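Local coordinates for variant surface glycoprotein MITat 1.13 (Trypanosoma brucei, PDB 6Z8H) that probably forms, as one of many antigenically distinct variants, the dense surface coat that lets the trypanosome evade the immune response of its host, at residues Thr32-Gly36 against Cys165-Asp169; Arg40-Arg44 against Glu185-Ala189; Ala111-Ile116 against Val263-Leu268; Val122-Leu126 against Pro188-Ile192; Leu129-Leu133 against Gly225-Ser229. Numbering follows the deposited sequence.

Interaction 1: residues Thr32-Gly36 against Cys165-Asp169; sequences TTACG and CPNAD. With MAN (alpha-D-mannopyranose), chain C; NAG (2-acetamido-2-deoxy-beta-D-glucopyranose), chain F; BMA (beta-D-mannopyranose), chain B.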
# COMPACT_ATOMS: atom_id res chain seq x y z
N THR A 32 -21.68 -12.95 3.63
CA THR A 32 -23.08 -12.85 3.19
C THR A 32 -23.65 -11.43 3.17
O THR A 32 -24.75 -11.25 2.65
CB THR A 32 -24.01 -13.73 4.06
OG1 THR A 32 -23.91 -13.35 5.44
CG2 THR A 32 -23.65 -15.20 3.90
N THR A 33 -22.92 -10.43 3.66
CA THR A 33 -23.37 -9.05 3.62
C THR A 33 -22.19 -8.22 3.13
O THR A 33 -21.03 -8.64 3.20
CB THR A 33 -23.76 -8.54 5.01
OG1 THR A 33 -22.61 -8.53 5.85
CG2 THR A 33 -24.80 -9.47 5.62
N ALA A 34 -22.47 -7.01 2.67
CA ALA A 34 -21.39 -6.16 2.22
C ALA A 34 -20.47 -5.80 3.38
O ALA A 34 -19.25 -5.79 3.22
CB ALA A 34 -21.96 -4.89 1.60
N CYS A 35 -21.04 -5.43 4.52
CA CYS A 35 -20.21 -5.12 5.69
C CYS A 35 -19.34 -6.31 6.11
O CYS A 35 -18.15 -6.13 6.41
CB CYS A 35 -21.08 -4.69 6.86
SG CYS A 35 -21.95 -3.09 6.61
N GLY A 36 -19.89 -7.52 6.09
CA GLY A 36 -19.13 -8.70 6.47
C GLY A 36 -18.08 -9.06 5.44
O GLY A 36 -16.95 -9.42 5.80
N CYS A 165 -22.36 0.25 9.28
CA CYS A 165 -22.47 -1.17 9.51
C CYS A 165 -22.84 -1.43 10.97
O CYS A 165 -22.45 -0.67 11.87
CB CYS A 165 -21.12 -1.84 9.22
SG CYS A 165 -20.62 -1.79 7.45
N PRO A 166 -23.63 -2.47 11.25
CA PRO A 166 -23.87 -2.85 12.65
C PRO A 166 -22.59 -3.29 13.35
O PRO A 166 -21.66 -3.79 12.73
CB PRO A 166 -24.87 -4.01 12.53
CG PRO A 166 -24.64 -4.58 11.16
CD PRO A 166 -24.24 -3.40 10.29
N ASN A 167 -22.57 -3.08 14.67
CA ASN A 167 -21.38 -3.36 15.45
C ASN A 167 -21.04 -4.85 15.50
O ASN A 167 -19.87 -5.21 15.64
CB ASN A 167 -21.54 -2.80 16.87
CG ASN A 167 -21.70 -1.29 16.87
OD1 ASN A 167 -22.71 -0.76 16.38
ND2 ASN A 167 -20.72 -0.58 17.43
N ALA A 168 -22.05 -5.72 15.39
CA ALA A 168 -21.84 -7.16 15.31
C ALA A 168 -22.39 -7.67 13.99
O ALA A 168 -23.51 -7.33 13.62
CB ALA A 168 -22.54 -7.87 16.47
N ASP A 169 -21.61 -8.49 13.29
CA ASP A 169 -22.04 -9.01 11.99
C ASP A 169 -22.47 -10.47 12.10
O ASP A 169 -22.01 -11.35 11.36
CB ASP A 169 -20.93 -8.85 10.94
CG ASP A 169 -21.40 -9.22 9.54
OD1 ASP A 169 -22.07 -8.39 8.89
OD2 ASP A 169 -21.10 -10.35 9.09
C1 MAN C . -17.33 -2.30 11.44
C2 MAN C . -16.90 -2.57 9.99
C3 MAN C . -17.72 -3.64 9.34
C4 MAN C . -17.85 -4.89 10.22
C5 MAN C . -18.34 -4.50 11.63
C6 MAN C . -18.33 -5.70 12.56
O2 MAN C . -15.58 -3.12 9.95
O3 MAN C . -17.22 -3.99 8.07
O4 MAN C . -18.81 -5.80 9.65
O5 MAN C . -17.47 -3.51 12.18
O6 MAN C . -18.54 -6.88 11.74
C1 NAG F . -17.82 3.45 7.07
C2 NAG F . -18.36 2.09 7.52
C3 NAG F . -19.15 2.30 8.78
C4 NAG F . -18.25 2.95 9.80
C5 NAG F . -17.69 4.26 9.21
C6 NAG F . -16.78 5.04 10.11
C7 NAG F . -18.68 0.48 5.73
C8 NAG F . -19.56 -0.01 4.64
N2 NAG F . -19.10 1.43 6.48
O3 NAG F . -19.61 1.02 9.18
O4 NAG F . -18.89 3.39 10.99
O5 NAG F . -17.03 3.98 8.06
O6 NAG F . -15.70 4.23 10.54
O7 NAG F . -17.61 0.05 5.85
C1 BMA B . -18.56 2.36 12.21
C2 BMA B . -19.12 2.97 13.44
C3 BMA B . -18.67 2.07 14.57
C4 BMA B . -19.08 0.67 14.26
C5 BMA B . -18.52 0.24 12.95
C6 BMA B . -18.97 -1.12 12.62
O2 BMA B . -20.53 3.05 13.42
O3 BMA B . -19.24 2.52 15.75
O4 BMA B . -18.54 -0.16 15.25
O5 BMA B . -18.97 1.11 11.93
O6 BMA B . -18.52 -1.42 11.38
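Two short backbones come together at the start of a helix. Residues 34-36 form the first turn of helix 34-75, while Cys-165 to Asp-169 follow an irregular path beside it, with CA atoms 5.9 Å apart for Cys-35 and Cys-165 and 6.2 Å apart for Gly-36 and Asp-169. The covalent link is the disulfide between Cys-35 SG and Cys-165 SG (2.0 Å, chi3 -86°), which ties the long helix to the loop that follows strand 152-155. Thr-33 illustrates the N-cap: its OG1 accepts from Gly-36 N at 2.9 Å and also donates to Asp-169 OD1 at 3.1 Å, so one hydroxyl both caps the helix and holds the loop. Asp-169 OD2 is taken by the backbone NH of Glu-172. Gly-36 lets the carboxylate approach, because a CB here would collide with Asp-169 OD2. The junction lies against the protein's own glycan. Mannose O3 of chain C donates to Cys-35 O at 2.9 Å, with O4 adding a weak bond, and Cys-165 N donates to O3 of the NAG in chain F at 2.9 Å. That same sugar residue is hydrogen-bonded to Lys-38, about one turn on from Cys-35.

Interaction 2: residues Arg40-Arg44 against Glu185-Ala189; sequences RLLKR and EPEPA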
# COMPACT_ATOMS: atom_id res chain seq x y z
N ARG A 40 -14.14 -8.99 6.38
CA ARG A 40 -13.36 -10.22 6.33
C ARG A 40 -12.19 -10.05 5.38
O ARG A 40 -11.07 -10.50 5.67
CB ARG A 40 -14.23 -11.41 5.92
CG ARG A 40 -13.47 -12.72 6.12
CD ARG A 40 -14.15 -13.94 5.50
NE ARG A 40 -15.51 -14.15 5.97
CZ ARG A 40 -16.21 -15.26 5.77
NH1 ARG A 40 -15.70 -16.27 5.08
NH2 ARG A 40 -17.46 -15.33 6.22
N LEU A 41 -12.41 -9.41 4.24
CA LEU A 41 -11.35 -9.26 3.25
C LEU A 41 -10.22 -8.36 3.77
O LEU A 41 -9.03 -8.64 3.56
CB LEU A 41 -11.93 -8.70 1.95
CG LEU A 41 -11.04 -8.76 0.71
CD1 LEU A 41 -10.54 -10.19 0.47
CD2 LEU A 41 -11.74 -8.19 -0.53
N LEU A 42 -10.58 -7.30 4.50
CA LEU A 42 -9.57 -6.45 5.11
C LEU A 42 -8.87 -7.16 6.26
O LEU A 42 -7.68 -6.94 6.48
CB LEU A 42 -10.21 -5.15 5.60
CG LEU A 42 -10.65 -4.18 4.53
CD1 LEU A 42 -11.44 -3.03 5.15
CD2 LEU A 42 -9.46 -3.61 3.77
N LYS A 43 -9.57 -8.03 7.00
CA LYS A 43 -8.92 -8.82 8.03
C LYS A 43 -7.94 -9.82 7.43
O LYS A 43 -6.86 -10.06 7.99
CB LYS A 43 -9.97 -9.56 8.87
CG LYS A 43 -10.50 -8.74 10.04
CD LYS A 43 -11.57 -9.47 10.84
CE LYS A 43 -12.48 -8.46 11.52
NZ LYS A 43 -13.19 -8.99 12.73
N ARG A 44 -8.29 -10.43 6.30
CA ARG A 44 -7.36 -11.32 5.61
C ARG A 44 -6.16 -10.55 5.08
O ARG A 44 -5.01 -11.02 5.17
CB ARG A 44 -8.07 -12.03 4.48
CG ARG A 44 -9.16 -13.00 4.93
CD ARG A 44 -9.81 -13.62 3.72
NE ARG A 44 -8.87 -14.44 2.96
CZ ARG A 44 -9.00 -14.71 1.67
NH1 ARG A 44 -10.02 -14.21 0.97
NH2 ARG A 44 -8.13 -15.49 1.05
N GLU A 185 -9.89 -20.87 2.36
CA GLU A 185 -10.84 -19.78 2.49
C GLU A 185 -11.56 -19.57 1.16
O GLU A 185 -10.93 -19.56 0.10
CB GLU A 185 -10.08 -18.52 2.91
CG GLU A 185 -10.98 -17.31 3.17
CD GLU A 185 -11.90 -17.51 4.37
OE1 GLU A 185 -11.52 -18.27 5.28
OE2 GLU A 185 -12.99 -16.90 4.39
N PRO A 186 -12.88 -19.45 1.17
CA PRO A 186 -13.61 -19.24 -0.09
C PRO A 186 -13.44 -17.81 -0.59
O PRO A 186 -13.11 -16.88 0.15
CB PRO A 186 -15.07 -19.52 0.28
CG PRO A 186 -15.12 -19.23 1.77
CD PRO A 186 -13.78 -19.64 2.32
N GLU A 187 -13.75 -17.65 -1.88
CA GLU A 187 -13.73 -16.34 -2.49
C GLU A 187 -14.74 -15.42 -1.79
O GLU A 187 -15.80 -15.87 -1.34
CB GLU A 187 -14.13 -16.43 -3.96
CG GLU A 187 -12.97 -16.65 -4.90
CD GLU A 187 -13.34 -17.45 -6.13
OE1 GLU A 187 -12.93 -18.62 -6.22
OE2 GLU A 187 -14.04 -16.89 -7.00
N PRO A 188 -14.44 -14.12 -1.72
CA PRO A 188 -15.43 -13.16 -1.24
C PRO A 188 -16.66 -13.18 -2.14
O PRO A 188 -16.55 -13.35 -3.36
CB PRO A 188 -14.70 -11.81 -1.32
CG PRO A 188 -13.24 -12.17 -1.32
CD PRO A 188 -13.18 -13.46 -2.10
N ALA A 189 -17.84 -13.02 -1.52
CA ALA A 189 -19.11 -13.15 -2.22
C ALA A 189 -19.40 -11.92 -3.07
O ALA A 189 -19.04 -10.79 -2.72
CB ALA A 189 -20.26 -13.37 -1.22
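How two arginines one helical turn apart can serve the same loop through different rotamers is well seen here. Arg-40 leaves its helix extended through chi1 and chi2 (both t), then turned at chi3 (m), carrying NH1 to 2.9 Å from Glu-185 OE2 in a hydrogen-bonded salt bridge, the oxygen lying near the plane of the guanidinium. Its NE pairs with Glu-172. Arg-44 takes chi1 m, chi2 t and chi3 p and meets the loop differently: Glu-185 CG lies over one face of its guanidinium, 3.6 Å from NE, while its charge is answered by Glu-182. Glu-185, with chi1 t and chi2 p, thus offers its carboxylate to one arginine and its aliphatic part to the other. Between them in sequence, Leu-41 (t, p) sets its CD1 3.8 Å from Pro-188 CG. Residues 185-189, polyproline II-like (phi -60 to -76°, psi 132 to 162°), cross segment 40-44 without backbone hydrogen bonds, part of the link between strands 152-155 and 194-202 that passes over the helical bundle.

Interaction 3: residues Ala111-Ile116 against Val263-Leu268; sequences AAISKI and VAHEAL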
# COMPACT_ATOMS: atom_id res chain seq x y z
N ALA A 111 0.50 -5.41 -4.62
CA ALA A 111 -0.57 -5.78 -5.55
C ALA A 111 -1.83 -6.21 -4.80
O ALA A 111 -2.95 -5.90 -5.23
CB ALA A 111 -0.07 -6.89 -6.47
N ALA A 112 -1.66 -6.89 -3.66
CA ALA A 112 -2.81 -7.33 -2.87
C ALA A 112 -3.50 -6.15 -2.19
O ALA A 112 -4.73 -6.07 -2.16
CB ALA A 112 -2.36 -8.36 -1.84
N ILE A 113 -2.73 -5.21 -1.65
CA ILE A 113 -3.33 -4.03 -1.03
C ILE A 113 -4.19 -3.29 -2.04
O ILE A 113 -5.35 -2.92 -1.77
CB ILE A 113 -2.25 -3.09 -0.48
CG1 ILE A 113 -1.56 -3.72 0.73
CG2 ILE A 113 -2.87 -1.72 -0.17
CD1 ILE A 113 -0.27 -3.00 1.13
N SER A 114 -3.67 -3.08 -3.25
CA SER A 114 -4.42 -2.28 -4.21
C SER A 114 -5.68 -3.01 -4.65
O SER A 114 -6.74 -2.39 -4.80
CB SER A 114 -3.57 -1.94 -5.41
OG SER A 114 -3.34 -3.05 -6.23
N LYS A 115 -5.60 -4.32 -4.86
CA LYS A 115 -6.76 -5.08 -5.35
C LYS A 115 -7.81 -5.27 -4.26
O LYS A 115 -9.01 -5.14 -4.53
CB LYS A 115 -6.25 -6.39 -5.94
CG LYS A 115 -5.58 -6.20 -7.29
CD LYS A 115 -4.81 -7.42 -7.74
CE LYS A 115 -4.26 -7.26 -9.15
NZ LYS A 115 -3.92 -8.58 -9.73
N ILE A 116 -7.40 -5.50 -3.02
CA ILE A 116 -8.36 -5.63 -1.92
C ILE A 116 -9.04 -4.31 -1.62
O ILE A 116 -10.24 -4.28 -1.37
CB ILE A 116 -7.68 -6.22 -0.67
CG1 ILE A 116 -7.51 -7.74 -0.80
CG2 ILE A 116 -8.44 -5.83 0.58
CD1 ILE A 116 -6.76 -8.37 0.32
N VAL A 263 -10.09 -11.34 -8.15
CA VAL A 263 -8.72 -10.90 -8.38
C VAL A 263 -8.04 -10.54 -7.06
O VAL A 263 -6.84 -10.79 -6.90
CB VAL A 263 -8.75 -9.72 -9.37
CG1 VAL A 263 -7.48 -8.97 -9.38
CG2 VAL A 263 -9.09 -10.22 -10.77
N ALA A 264 -8.77 -9.96 -6.12
CA ALA A 264 -8.22 -9.70 -4.79
C ALA A 264 -7.86 -11.00 -4.08
O ALA A 264 -6.75 -11.13 -3.53
CB ALA A 264 -9.23 -8.88 -3.98
N HIS A 265 -8.77 -11.98 -4.10
CA HIS A 265 -8.49 -13.29 -3.54
C HIS A 265 -7.24 -13.89 -4.16
O HIS A 265 -6.39 -14.46 -3.47
CB HIS A 265 -9.70 -14.19 -3.81
CG HIS A 265 -9.79 -15.44 -2.99
ND1 HIS A 265 -9.96 -15.42 -1.62
CD2 HIS A 265 -9.88 -16.74 -3.35
CE1 HIS A 265 -10.11 -16.65 -1.17
NE2 HIS A 265 -10.10 -17.47 -2.21
N GLU A 266 -7.12 -13.85 -5.47
CA GLU A 266 -5.97 -14.42 -6.20
C GLU A 266 -4.68 -13.68 -5.80
O GLU A 266 -3.63 -14.34 -5.82
CB GLU A 266 -6.17 -14.37 -7.70
CG GLU A 266 -5.03 -14.99 -8.49
CD GLU A 266 -4.54 -16.34 -7.99
OE1 GLU A 266 -3.33 -16.44 -7.58
OE2 GLU A 266 -5.37 -17.30 -8.00
N ALA A 267 -4.74 -12.40 -5.45
CA ALA A 267 -3.53 -11.67 -5.08
C ALA A 267 -3.02 -12.10 -3.72
O ALA A 267 -1.80 -12.18 -3.50
CB ALA A 267 -3.81 -10.17 -5.07
N LEU A 268 -3.92 -12.45 -2.81
CA LEU A 268 -3.50 -13.06 -1.55
C LEU A 268 -2.85 -14.42 -1.79
O LEU A 268 -1.79 -14.72 -1.23
CB LEU A 268 -4.69 -13.18 -0.61
CG LEU A 268 -5.35 -11.85 -0.22
CD1 LEU A 268 -6.50 -12.09 0.73
CD2 LEU A 268 -4.29 -10.90 0.40
O HOH W 1 -4.86 -11.14 -8.96
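Small residues allow helices to come close, and this pair demonstrates it. The axes of 111-116 and 263-268 approach to 8.4 Å and run antiparallel at 160°, and CA atoms are only 4.9 Å apart both for Ala-112 with Ala-267 and for Lys-115 with Ala-264. Apolar contacts dominate. Ala-267 CB rests 3.7 Å from Ala-112 CA; Ala-264 CB sits 3.8 Å from Ile-116 CG1; and Leu-268 CD2 touches Ile-116 CD1 at 3.5 Å and Ala-112 CB at 3.9 Å. The alkyl part of Lys-115 joins in, its CD 3.5 Å from Val-263 CG1 and 4.0 Å from Ala-267 CB. No direct hydrogen bond crosses the interface. Polar linkage is through a water that accepts from Lys-115 NZ (2.8 Å) and donates to Val-263 O (2.9 Å). An N-acetylglucosamine touches the same two residues. Helix 260-273 thereby packs on helix 78-129, while helix 34-75 adds Leu-45 against Ile-116 and Tyr-48 against Leu-268, and on another side Ile-113 meets Ile-113 of the second subunit.

Interaction 4: residues Val122-Leu126 against Pro188-Ile192; sequences VYNTL and PAKLI. With NAG (2-acetamido-2-deoxy-beta-D-glucopyranose), chain I.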
# COMPACT_ATOMS: atom_id res chain seq x y z
N VAL A 122 -15.94 -1.13 -3.79
CA VAL A 122 -17.18 -1.68 -4.34
C VAL A 122 -18.10 -2.15 -3.23
O VAL A 122 -19.31 -1.90 -3.27
CB VAL A 122 -16.90 -2.77 -5.40
CG1 VAL A 122 -18.22 -3.26 -6.01
CG2 VAL A 122 -16.02 -2.23 -6.49
N TYR A 123 -17.56 -2.84 -2.20
CA TYR A 123 -18.44 -3.27 -1.10
C TYR A 123 -19.11 -2.09 -0.41
O TYR A 123 -20.23 -2.23 0.10
CB TYR A 123 -17.69 -4.17 -0.10
CG TYR A 123 -17.48 -5.57 -0.61
CD1 TYR A 123 -18.56 -6.41 -0.85
CD2 TYR A 123 -16.19 -6.10 -0.78
CE1 TYR A 123 -18.38 -7.71 -1.32
CE2 TYR A 123 -16.01 -7.39 -1.24
CZ TYR A 123 -17.10 -8.21 -1.47
OH TYR A 123 -16.89 -9.49 -1.93
N ASN A 124 -18.47 -0.92 -0.37
CA ASN A 124 -19.13 0.24 0.20
C ASN A 124 -20.43 0.49 -0.53
O ASN A 124 -21.49 0.71 0.09
CB ASN A 124 -18.28 1.49 0.05
CG ASN A 124 -17.08 1.49 0.94
OD1 ASN A 124 -16.96 0.72 1.87
ND2 ASN A 124 -16.18 2.42 0.67
N THR A 125 -20.38 0.43 -1.86
CA THR A 125 -21.59 0.69 -2.63
C THR A 125 -22.60 -0.44 -2.46
O THR A 125 -23.81 -0.20 -2.45
CB THR A 125 -21.28 0.96 -4.10
OG1 THR A 125 -20.82 -0.21 -4.79
CG2 THR A 125 -20.35 2.09 -4.28
N LEU A 126 -22.13 -1.69 -2.39
CA LEU A 126 -23.06 -2.80 -2.15
C LEU A 126 -23.81 -2.64 -0.84
O LEU A 126 -25.00 -2.98 -0.76
CB LEU A 126 -22.30 -4.13 -2.18
CG LEU A 126 -21.79 -4.48 -3.59
CD1 LEU A 126 -20.95 -5.78 -3.54
CD2 LEU A 126 -22.90 -4.59 -4.61
N PRO A 188 -14.44 -14.12 -1.72
CA PRO A 188 -15.43 -13.16 -1.24
C PRO A 188 -16.66 -13.18 -2.14
O PRO A 188 -16.55 -13.35 -3.36
CB PRO A 188 -14.70 -11.81 -1.32
CG PRO A 188 -13.24 -12.17 -1.32
CD PRO A 188 -13.18 -13.46 -2.10
N ALA A 189 -17.84 -13.02 -1.52
CA ALA A 189 -19.11 -13.15 -2.22
C ALA A 189 -19.40 -11.92 -3.07
O ALA A 189 -19.04 -10.79 -2.72
CB ALA A 189 -20.26 -13.37 -1.22
N LYS A 190 -20.10 -12.14 -4.18
CA LYS A 190 -20.45 -11.05 -5.08
C LYS A 190 -21.67 -10.28 -4.59
O LYS A 190 -21.78 -9.08 -4.83
CB LYS A 190 -20.72 -11.62 -6.47
CG LYS A 190 -19.61 -11.44 -7.49
CD LYS A 190 -20.02 -12.04 -8.83
CE LYS A 190 -19.35 -11.34 -9.98
NZ LYS A 190 -19.35 -12.16 -11.23
N LEU A 191 -22.54 -10.96 -3.86
CA LEU A 191 -23.74 -10.39 -3.24
C LEU A 191 -24.87 -9.94 -4.18
O LEU A 191 -26.01 -10.40 -4.03
CB LEU A 191 -23.40 -9.25 -2.28
CG LEU A 191 -22.32 -9.60 -1.24
CD1 LEU A 191 -21.98 -8.35 -0.46
CD2 LEU A 191 -22.77 -10.70 -0.30
N ILE A 192 -24.61 -9.04 -5.12
CA ILE A 192 -25.63 -8.52 -6.03
C ILE A 192 -25.21 -8.86 -7.45
O ILE A 192 -24.10 -8.50 -7.89
CB ILE A 192 -25.83 -7.00 -5.85
CG1 ILE A 192 -26.36 -6.70 -4.45
CG2 ILE A 192 -26.73 -6.47 -6.94
CD1 ILE A 192 -26.49 -5.20 -4.13
C1 NAG I . -15.54 5.38 2.79
C2 NAG I . -14.73 5.39 4.14
C3 NAG I . -15.21 4.31 5.04
C4 NAG I . -16.73 4.42 5.15
C5 NAG I . -17.34 4.45 3.75
C6 NAG I . -18.90 4.49 3.75
C7 NAG I . -12.42 6.11 4.32
C8 NAG I . -11.01 5.69 3.96
N2 NAG I . -13.30 5.27 3.84
O3 NAG I . -14.61 4.60 6.27
O4 NAG I . -17.00 3.18 5.73
O5 NAG I . -16.89 5.60 3.10
O6 NAG I . -19.42 4.04 2.52
O7 NAG I . -12.65 7.02 4.98
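Leu-126 and Tyr-123, one turn apart on helix 78-129, give up most surface here, and Ile-192 is their largest partner in the loop before strand 194-202. Tyr-123 reaches across with a long side chain: its OH donates to Ala-189 O at 2.6 Å, a short bond that satisfies a loop carbonyl without any backbone pairing. Tyr-123 OH also lies 3.2 Å from Pro-188 CB, and Leu-191 CD1 is at the ring edge, 3.8 Å from Tyr-123 CE1. Leu-126 points its CA-to-CB bond at the loop and spreads over what follows, with CD1 3.6 Å from Lys-190 O and CD2 3.7 Å from Ile-192 CD1. The loop bends here in a classic gamma turn centred on Leu-191 (phi 69°, psi -58°) and closed by Ile-192 N to Lys-190 O (2.8 Å). Lys-190 directs its CA-to-CB bond away, and its amine pairs with Asp-255. On the same helix, Asn-124 faces the second subunit, donating to its Glu-118. The chemistry is therefore mixed: one directional hydrogen bond, from Tyr-123 OH to Ala-189 O, is the only one across the two segments, whereas the other contacts are largely aliphatic and make no such directional demand.

Interaction 5: residues Leu129-Leu133 against Gly225-Ser229; sequences LERGL and GLTFS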
# COMPACT_ATOMS: atom_id res chain seq x y z
N LEU A 129 -26.64 -0.22 -1.27
CA LEU A 129 -27.73 -0.78 -2.05
C LEU A 129 -28.41 -1.97 -1.40
O LEU A 129 -29.40 -2.47 -1.95
CB LEU A 129 -27.19 -1.20 -3.42
CG LEU A 129 -26.61 -0.09 -4.29
CD1 LEU A 129 -26.06 -0.65 -5.56
CD2 LEU A 129 -27.68 0.95 -4.60
N GLU A 130 -27.96 -2.39 -0.21
CA GLU A 130 -28.41 -3.65 0.39
C GLU A 130 -29.91 -3.67 0.63
O GLU A 130 -30.53 -4.73 0.54
CB GLU A 130 -27.64 -3.89 1.71
CG GLU A 130 -27.87 -2.73 2.71
CD GLU A 130 -27.17 -2.87 4.05
OE1 GLU A 130 -26.08 -3.47 4.13
OE2 GLU A 130 -27.73 -2.34 5.04
N ARG A 131 -30.53 -2.52 0.91
CA ARG A 131 -31.96 -2.40 1.27
C ARG A 131 -32.73 -1.97 0.04
O ARG A 131 -33.86 -1.63 0.22
CB ARG A 131 -32.27 -1.31 2.30
CG ARG A 131 -31.58 -1.34 3.65
CD ARG A 131 -31.81 -2.55 4.51
NE ARG A 131 -31.49 -2.34 5.92
CZ ARG A 131 -31.98 -1.39 6.70
NH1 ARG A 131 -32.86 -0.53 6.23
NH2 ARG A 131 -31.62 -1.30 7.95
N GLY A 132 -32.14 -1.98 -1.14
CA GLY A 132 -32.81 -1.55 -2.35
C GLY A 132 -32.71 -0.06 -2.58
O GLY A 132 -32.01 0.69 -1.89
N LEU A 133 -33.47 0.38 -3.58
CA LEU A 133 -33.43 1.76 -4.04
C LEU A 133 -34.83 2.39 -4.03
O LEU A 133 -35.13 3.29 -4.82
CB LEU A 133 -32.78 1.87 -5.42
CG LEU A 133 -31.24 1.91 -5.40
CD1 LEU A 133 -30.71 1.95 -6.74
CD2 LEU A 133 -30.84 3.10 -4.57
N GLY A 225 -40.95 -0.56 -7.55
CA GLY A 225 -39.75 -0.40 -6.77
C GLY A 225 -38.60 -1.17 -7.39
O GLY A 225 -38.77 -2.00 -8.30
N LEU A 226 -37.41 -0.87 -6.88
CA LEU A 226 -36.18 -1.52 -7.33
C LEU A 226 -35.45 -2.14 -6.14
O LEU A 226 -35.17 -1.46 -5.15
CB LEU A 226 -35.27 -0.50 -8.02
CG LEU A 226 -33.86 -0.97 -8.40
CD1 LEU A 226 -33.94 -2.15 -9.32
CD2 LEU A 226 -33.11 0.18 -9.06
N THR A 227 -35.22 -3.43 -6.23
CA THR A 227 -34.39 -4.13 -5.25
C THR A 227 -33.30 -4.90 -5.98
O THR A 227 -33.26 -4.96 -7.21
CB THR A 227 -35.20 -5.06 -4.33
OG1 THR A 227 -35.99 -5.91 -5.16
CG2 THR A 227 -36.05 -4.27 -3.36
N PHE A 228 -32.42 -5.51 -5.20
CA PHE A 228 -31.25 -6.20 -5.74
C PHE A 228 -31.08 -7.51 -4.98
O PHE A 228 -31.42 -7.59 -3.79
CB PHE A 228 -29.96 -5.38 -5.60
CG PHE A 228 -29.94 -4.12 -6.41
CD1 PHE A 228 -29.66 -4.14 -7.76
CD2 PHE A 228 -30.18 -2.90 -5.80
CE1 PHE A 228 -29.65 -2.99 -8.52
CE2 PHE A 228 -30.15 -1.72 -6.55
CZ PHE A 228 -29.88 -1.77 -7.91
N SER A 229 -30.50 -8.51 -5.64
CA SER A 229 -30.16 -9.76 -4.98
C SER A 229 -29.12 -10.51 -5.81
O SER A 229 -28.64 -10.02 -6.84
CB SER A 229 -31.41 -10.63 -4.73
OG SER A 229 -31.75 -11.45 -5.85
O HOH W 2 -32.56 -4.88 -2.22
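Between helix 78-129 and strand 135-139 the chain makes a type I beta turn from Leu-129 to Gly-132, closed by Gly-132 N to Leu-129 O at 2.9 Å. Leu-129 opens the contact, its CD2 4.1 Å from Phe-228 CE2. Glu-130 and Arg-131 occupy the turn's central positions with CA-to-CB bonds away from the strand; the carbonyl of Glu-130 still takes part, since a water donates weakly to its O (3.4 Å) and accepts from Phe-228 N (3.0 Å). Gly-132 follows at phi 86° and psi -171°, where a CB would be jammed against the preceding carbonyl and sit tightly against Leu-226 O. Its CA lies 4.2 Å from Thr-227 CA, so the chains meet backbone to backbone. Leu-133 completes the approach: its N donates to Leu-226 O at 3.0 Å, nearly in line, and its CD1 packs 3.8 Å from Leu-226 CD2 and 3.7 Å from Phe-228 CE2, at the ring edge. From here the chain enters strand 135-139, the antiparallel neighbour of strand 221-229, whose other flank is strand 194-202; Leu-133 also meets Leu-133 of the second subunit.

In the fold
Four contacts involve the long helices; interaction 5 lies where helix 78-129 gives way to the sheet. Interactions 1 and 2 fix the connection between strands 152-155 and 194-202 to helix 34-75, their centres about 13 Å apart, and interaction 4, which shares Pro-188 and Ala-189 with interaction 2, takes it on to helix 78-129. Interactions 1 and 4 touch where Leu-191 CD1 lies 3.4 Å from Ala-34 N. His-265 joins interaction 3 to interaction 2, its ND1 2.9 Å from Arg-44 NH1 in a probable hydrogen bond. Ile-192 CG2, 3.7 Å from Phe-228 CB, links interaction 4 to interaction 5, whose centre is about 28 Å from that of interaction 3. Attached glycans lie beside interactions 1, 3 and 4.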